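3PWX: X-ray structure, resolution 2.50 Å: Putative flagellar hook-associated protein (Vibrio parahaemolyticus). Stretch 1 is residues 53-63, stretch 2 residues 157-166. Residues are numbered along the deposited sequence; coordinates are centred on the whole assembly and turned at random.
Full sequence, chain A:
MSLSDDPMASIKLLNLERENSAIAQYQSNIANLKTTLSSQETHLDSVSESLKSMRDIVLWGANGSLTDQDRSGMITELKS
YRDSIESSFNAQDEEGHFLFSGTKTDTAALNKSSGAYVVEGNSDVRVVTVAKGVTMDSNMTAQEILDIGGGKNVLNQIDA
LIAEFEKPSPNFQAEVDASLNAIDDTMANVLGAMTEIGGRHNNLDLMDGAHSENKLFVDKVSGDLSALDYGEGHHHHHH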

ATOM      1  N   SER A  53       7.037  -3.387 -33.395  1.00 64.02           N
ATOM      2  CA  SER A  53       7.582  -4.059 -34.564  1.00 66.50           C
ATOM      3  C   SER A  53       6.647  -5.136 -35.090  1.00 66.34           C
ATOM      4  O   SER A  53       6.494  -5.315 -36.303  1.00 67.17           O
ATOM      5  CB  SER A  53       8.950  -4.659 -34.274  1.00 67.23           C
ATOM      6  OG  SER A  53       9.705  -3.749 -33.506  1.00 72.26           O
HETATM    7  N   MSE A  54       6.007  -5.862 -34.178  1.00 65.36           N
HETATM    8  CA  MSE A  54       5.102  -6.885 -34.624  1.00 64.64           C
HETATM    9  C   MSE A  54       3.952  -6.192 -35.369  1.00 64.50           C
HETATM   10  O   MSE A  54       3.563  -6.637 -36.429  1.00 64.44           O
HETATM   11  CB  MSE A  54       4.666  -7.685 -33.445  1.00 62.50           C
HETATM   12  CG  MSE A  54       3.601  -8.692 -33.650  1.00 65.93           C
HETATM   13 SE   MSE A  54       3.421  -9.656 -31.924  1.00 75.00          SE
HETATM   14  CE  MSE A  54       5.192 -10.470 -31.899  1.00 68.59           C
ATOM     15  N   ARG A  55       3.450  -5.069 -34.861  1.00 63.65           N
ATOM     16  CA  ARG A  55       2.348  -4.414 -35.552  1.00 64.28           C
ATOM     17  C   ARG A  55       2.718  -3.864 -36.971  1.00 67.45           C
ATOM     18  O   ARG A  55       1.902  -3.886 -37.884  1.00 67.65           O
ATOM     19  CB  ARG A  55       1.812  -3.337 -34.688  1.00 62.69           C
ATOM     20  CG  ARG A  55       0.425  -2.948 -34.949  1.00 63.48           C
ATOM     21  CD  ARG A  55       0.305  -1.634 -34.227  1.00 65.03           C
ATOM     22  NE  ARG A  55      -1.019  -1.027 -34.238  1.00 67.23           N
ATOM     23  CZ  ARG A  55      -1.339   0.113 -34.859  1.00 67.29           C
ATOM     24  NH1 ARG A  55      -0.426   0.794 -35.572  1.00 63.39           N
ATOM     25  NH2 ARG A  55      -2.589   0.568 -34.736  1.00 66.94           N
ATOM     26  N   ASP A  56       3.952  -3.399 -37.140  1.00 69.42           N
ATOM     27  CA  ASP A  56       4.417  -2.849 -38.387  1.00 72.51           C
ATOM     28  C   ASP A  56       4.510  -3.910 -39.491  1.00 74.78           C
ATOM     29  O   ASP A  56       4.295  -3.619 -40.690  1.00 75.79           O
ATOM     30  CB  ASP A  56       5.790  -2.237 -38.167  1.00 73.98           C
ATOM     31  CG  ASP A  56       5.741  -0.908 -37.433  1.00 74.16           C
ATOM     32  OD1 ASP A  56       4.658  -0.296 -37.218  1.00 74.80           O
ATOM     33  OD2 ASP A  56       6.835  -0.474 -37.048  1.00 76.70           O
ATOM     34  N   ILE A  57       4.846  -5.127 -39.066  1.00 74.73           N
ATOM     35  CA  ILE A  57       4.956  -6.288 -39.940  1.00 76.42           C
ATOM     36  C   ILE A  57       3.585  -6.774 -40.402  1.00 77.32           C
ATOM     37  O   ILE A  57       3.367  -7.020 -41.606  1.00 78.58           O
ATOM     38  CB  ILE A  57       5.705  -7.454 -39.244  1.00 75.64           C
ATOM     39  CG1 ILE A  57       7.203  -7.145 -39.125  1.00 75.59           C
ATOM     40  CG2 ILE A  57       5.447  -8.767 -39.965  1.00 75.50           C
ATOM     41  CD1 ILE A  57       7.899  -7.974 -38.049  1.00 75.96           C
ATOM     42  N   VAL A  58       2.677  -6.947 -39.447  1.00 76.60           N
ATOM     43  CA  VAL A  58       1.287  -7.189 -39.767  1.00 78.02           C
ATOM     44  C   VAL A  58       0.746  -6.092 -40.706  1.00 81.00           C
ATOM     45  O   VAL A  58       0.151  -6.417 -41.741  1.00 82.17           O
ATOM     46  CB  VAL A  58       0.457  -7.292 -38.512  1.00 76.00           C
ATOM     47  CG1 VAL A  58      -1.016  -7.397 -38.845  1.00 74.99           C
ATOM     48  CG2 VAL A  58       0.924  -8.499 -37.718  1.00 76.05           C
ATOM     49  N   LEU A  59       0.984  -4.817 -40.366  1.00 82.98           N
ATOM     50  CA  LEU A  59       0.580  -3.702 -41.224  1.00 86.22           C
ATOM     51  C   LEU A  59       1.077  -3.814 -42.697  1.00 90.91           C
ATOM     52  O   LEU A  59       0.269  -3.671 -43.623  1.00 91.90           O
ATOM     53  CB  LEU A  59       0.910  -2.342 -40.596  1.00 85.39           C
ATOM     54  CG  LEU A  59       0.091  -1.889 -39.366  1.00 81.87           C
ATOM     55  CD1 LEU A  59       0.655  -0.611 -38.831  1.00 81.47           C
ATOM     56  CD2 LEU A  59      -1.420  -1.734 -39.590  1.00 77.85           C
ATOM     57  N   TRP A  60       2.370  -4.096 -42.917  1.00 94.55           N
ATOM     58  CA  TRP A  60       2.843  -4.280 -44.290  1.00 99.43           C
ATOM     59  C   TRP A  60       2.298  -5.567 -44.879  1.00100.48           C
ATOM     60  O   TRP A  60       1.578  -5.529 -45.877  1.00102.02           O
ATOM     61  CB  TRP A  60       4.366  -4.225 -44.468  1.00101.25           C
ATOM     62  CG  TRP A  60       4.680  -3.943 -45.946  1.00107.14           C
ATOM     63  CD1 TRP A  60       4.335  -4.730 -47.020  1.00109.55           C
ATOM     64  CD2 TRP A  60       5.342  -2.784 -46.501  1.00112.15           C
ATOM     65  NE1 TRP A  60       4.743  -4.145 -48.196  1.00114.63           N
ATOM     66  CE2 TRP A  60       5.364  -2.953 -47.916  1.00115.63           C
ATOM     67  CE3 TRP A  60       5.920  -1.625 -45.946  1.00112.52           C
ATOM     68  CZ2 TRP A  60       5.947  -2.006 -48.788  1.00118.39           C
ATOM     69  CZ3 TRP A  60       6.501  -0.682 -46.810  1.00116.15           C
ATOM     70  CH2 TRP A  60       6.508  -0.882 -48.219  1.00119.52           C
ATOM     71  N   GLY A  61       2.635  -6.683 -44.242  1.00100.99           N
ATOM     72  CA  GLY A  61       2.196  -8.037 -44.626  1.00102.77           C
ATOM     73  C   GLY A  61       0.732  -8.346 -44.924  1.00103.66           C
ATOM     74  O   GLY A  61       0.444  -9.319 -45.621  1.00104.63           O
ATOM     75  N   ALA A  62      -0.197  -7.559 -44.384  1.00104.08           N
ATOM     76  CA  ALA A  62      -1.589  -7.560 -44.856  1.00105.69           C
ATOM     77  C   ALA A  62      -1.604  -7.146 -46.340  1.00108.84           C
ATOM     78  O   ALA A  62      -1.733  -5.961 -46.694  1.00109.74           O
ATOM     79  CB  ALA A  62      -2.449  -6.611 -43.998  1.00104.38           C
ATOM     80  N   ASN A  63      -1.416  -8.136 -47.201  1.00111.67           N
ATOM     81  CA  ASN A  63      -1.178  -7.896 -48.628  1.00115.12           C
ATOM     82  C   ASN A  63      -2.437  -8.055 -49.473  1.00116.40           C
ATOM     83  O   ASN A  63      -3.054  -9.134 -49.496  1.00116.26           O
ATOM     84  CB  ASN A  63      -0.084  -8.842 -49.152  1.00116.52           C
ATOM     85  CG  ASN A  63       1.304  -8.213 -49.151  1.00118.32           C
ATOM     86  OD1 ASN A  63       1.668  -7.485 -50.078  1.00121.12           O
ATOM     87  ND2 ASN A  63       2.097  -8.522 -48.125  1.00117.05           N
TER
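Stretch 2 157-166: QIDALIAEFE

Stretch 2 packs against stretch 1 as one helix alongside another, a small contact, mostly between apolar side chains, that closes at the C-terminal end with an aromatic ring against the backbone of a glycine and the residue after it. Residues 157-166 are helical throughout, and they run in roughly the same direction as helix 53-61, the two axes crossing at 30° and approaching to 12.5 Å. No hydrogen bond passes between the stretches, as expected where each helix spends its backbone groups on its own turns; Phe-165 N, for instance, donates to Leu-161 O at 2.7 Å.

The register advances in steps of three or four residues, so that one stripe of each helix meets the other. Met-54 lies opposite Ile-158, with CA atoms 8.7 Å apart, and its selenium atom, SE, reaches Ile-158 CG1 at 3.8 Å. Met-54 is present as selenomethionine, whose long, flexible chain can span the gap between two backbones. One turn on, Val-58 points sideways rather than straight across, yet its CG2 touches both Leu-161 CD2, at 3.4 Å, and Ile-158 CD1, at 4.1 Å. The short branched valine thus meets two larger aliphatic side chains, both of which point toward stretch 1.

Gly-61 then faces Phe-165, their CA atoms 8.4 Å apart. Phe-165 CZ approaches Gly-61 O at 3.9 Å and Ala-62 N at 4.3 Å, both oblique to the ring. Glycine suits this place because it leaves room: an ideal CB on Gly-61 would point toward stretch 2 and sit tightly, 3.1 Å from Phe-165 CZ, and it would clash with Ile-57 O of its own helix at 2.8 Å. Here the first helix ends, Ala-62 being the first residue to leave helical angles. Asn-63 ND2 turns back to donate a hydrogen bond to Gly-61 O at 3.1 Å, giving that carbonyl, which lies near the ring, a polar partner within its own stretch.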

ATOM      1  N   GLN A 157      -2.817 -15.058 -30.696  1.00 59.99           N
ATOM      2  CA  GLN A 157      -3.440 -14.472 -31.824  1.00 60.17           C
ATOM      3  C   GLN A 157      -2.380 -14.298 -32.903  1.00 61.21           C
ATOM      4  O   GLN A 157      -2.676 -14.417 -34.092  1.00 61.17           O
ATOM      5  CB  GLN A 157      -4.050 -13.140 -31.451  1.00 60.19           C
ATOM      6  CG  GLN A 157      -4.628 -12.342 -32.655  1.00 61.34           C
ATOM      7  CD  GLN A 157      -5.734 -13.117 -33.321  1.00 64.99           C
ATOM      8  OE1 GLN A 157      -6.621 -13.638 -32.635  1.00 69.71           O
ATOM      9  NE2 GLN A 157      -5.700 -13.203 -34.647  1.00 63.78           N
ATOM     10  N   ILE A 158      -1.140 -14.043 -32.485  1.00 61.20           N
ATOM     11  CA  ILE A 158      -0.071 -13.812 -33.446  1.00 62.69           C
ATOM     12  C   ILE A 158       0.207 -15.150 -34.181  1.00 64.80           C
ATOM     13  O   ILE A 158       0.535 -15.142 -35.386  1.00 64.10           O
ATOM     14  CB  ILE A 158       1.217 -13.136 -32.837  1.00 61.51           C
ATOM     15  CG1 ILE A 158       2.130 -12.575 -33.937  1.00 64.63           C
ATOM     16  CG2 ILE A 158       2.046 -14.141 -32.071  1.00 62.51           C
ATOM     17  CD1 ILE A 158       1.435 -11.638 -35.089  1.00 64.46           C
ATOM     18  N   ASP A 159       0.035 -16.267 -33.449  1.00 64.54           N
ATOM     19  CA  ASP A 159       0.222 -17.616 -34.034  1.00 66.60           C
ATOM     20  C   ASP A 159      -0.886 -17.977 -35.017  1.00 66.23           C
ATOM     21  O   ASP A 159      -0.611 -18.565 -36.055  1.00 67.19           O
ATOM     22  CB  ASP A 159       0.411 -18.716 -32.942  1.00 67.16           C
ATOM     23  CG  ASP A 159       1.884 -18.848 -32.487  1.00 70.20           C
ATOM     24  OD1 ASP A 159       2.778 -18.194 -33.092  1.00 74.97           O
ATOM     25  OD2 ASP A 159       2.169 -19.604 -31.543  1.00 71.87           O
ATOM     26  N   ALA A 160      -2.130 -17.607 -34.695  1.00 64.97           N
ATOM     27  CA  ALA A 160      -3.234 -17.695 -35.672  1.00 65.06           C
ATOM     28  C   ALA A 160      -2.966 -16.861 -36.980  1.00 65.37           C
ATOM     29  O   ALA A 160      -3.415 -17.210 -38.086  1.00 65.13           O
ATOM     30  CB  ALA A 160      -4.562 -17.305 -35.039  1.00 62.55           C
ATOM     31  N   LEU A 161      -2.243 -15.757 -36.823  1.00 64.60           N
ATOM     32  CA  LEU A 161      -1.918 -14.940 -37.954  1.00 65.90           C
ATOM     33  C   LEU A 161      -0.809 -15.607 -38.770  1.00 67.66           C
ATOM     34  O   LEU A 161      -0.916 -15.681 -39.964  1.00 69.67           O
ATOM     35  CB  LEU A 161      -1.579 -13.492 -37.551  1.00 64.84           C
ATOM     36  CG  LEU A 161      -1.198 -12.734 -38.842  1.00 65.72           C
ATOM     37  CD1 LEU A 161      -2.436 -12.402 -39.680  1.00 67.55           C
ATOM     38  CD2 LEU A 161      -0.367 -11.519 -38.604  1.00 62.70           C
ATOM     39  N   ILE A 162       0.227 -16.115 -38.111  1.00 68.30           N
ATOM     40  CA  ILE A 162       1.310 -16.878 -38.734  1.00 69.81           C
ATOM     41  C   ILE A 162       0.804 -18.078 -39.567  1.00 72.45           C
ATOM     42  O   ILE A 162       1.314 -18.366 -40.635  1.00 74.25           O
ATOM     43  CB  ILE A 162       2.321 -17.354 -37.650  1.00 69.13           C
ATOM     44  CG1 ILE A 162       3.086 -16.147 -37.082  1.00 66.27           C
ATOM     45  CG2 ILE A 162       3.245 -18.458 -38.212  1.00 71.14           C
ATOM     46  CD1 ILE A 162       3.979 -16.410 -35.906  1.00 61.91           C
ATOM     47  N   ALA A 163      -0.203 -18.766 -39.054  1.00 72.86           N
ATOM     48  CA  ALA A 163      -0.875 -19.830 -39.768  1.00 74.51           C
ATOM     49  C   ALA A 163      -1.549 -19.246 -41.006  1.00 75.45           C
ATOM     50  O   ALA A 163      -1.367 -19.722 -42.118  1.00 78.37           O
ATOM     51  CB  ALA A 163      -1.901 -20.511 -38.836  1.00 73.69           C
ATOM     52  N   GLU A 164      -2.294 -18.173 -40.826  1.00 74.62           N
ATOM     53  CA  GLU A 164      -2.949 -17.505 -41.942  1.00 75.39           C
ATOM     54  C   GLU A 164      -1.934 -16.949 -42.978  1.00 76.66           C
ATOM     55  O   GLU A 164      -2.201 -16.977 -44.197  1.00 77.63           O
ATOM     56  CB  GLU A 164      -3.877 -16.434 -41.388  1.00 73.51           C
ATOM     57  CG  GLU A 164      -4.977 -15.950 -42.287  1.00 75.41           C
ATOM     58  CD  GLU A 164      -5.957 -17.024 -42.760  1.00 77.87           C
ATOM     59  OE1 GLU A 164      -6.514 -17.811 -41.963  1.00 76.06           O
ATOM     60  OE2 GLU A 164      -6.196 -17.036 -43.971  1.00 79.80           O
ATOM     61  N   PHE A 165      -0.774 -16.470 -42.501  1.00 76.46           N
ATOM     62  CA  PHE A 165       0.332 -16.088 -43.398  1.00 78.18           C
ATOM     63  C   PHE A 165       0.917 -17.261 -44.191  1.00 80.20           C
ATOM     64  O   PHE A 165       1.350 -17.066 -45.298  1.00 81.49           O
ATOM     65  CB  PHE A 165       1.456 -15.372 -42.664  1.00 77.29           C
ATOM     66  CG  PHE A 165       1.241 -13.900 -42.510  1.00 78.33           C
ATOM     67  CD1 PHE A 165       2.314 -13.056 -42.244  1.00 80.78           C
ATOM     68  CD2 PHE A 165      -0.033 -13.340 -42.617  1.00 78.30           C
ATOM     69  CE1 PHE A 165       2.117 -11.665 -42.092  1.00 79.52           C
ATOM     70  CE2 PHE A 165      -0.232 -11.964 -42.474  1.00 75.63           C
ATOM     71  CZ  PHE A 165       0.843 -11.129 -42.216  1.00 76.74           C
ATOM     72  N   GLU A 166       0.949 -18.462 -43.619  1.00 80.71           N
ATOM     73  CA  GLU A 166       1.528 -19.598 -44.303  1.00 83.07           C
ATOM     74  C   GLU A 166       0.571 -20.177 -45.366  1.00 84.23           C
ATOM     75  O   GLU A 166       0.968 -20.463 -46.493  1.00 86.03           O
ATOM     76  CB  GLU A 166       1.909 -20.668 -43.305  1.00 83.34           C
ATOM     77  CG  GLU A 166       3.205 -20.452 -42.569  1.00 85.99           C
ATOM     78  CD  GLU A 166       3.317 -21.471 -41.454  1.00 92.37           C
ATOM     79  OE1 GLU A 166       3.403 -21.099 -40.252  1.00 91.56           O
ATOM     80  OE2 GLU A 166       3.248 -22.683 -41.797  1.00 99.90           O
TER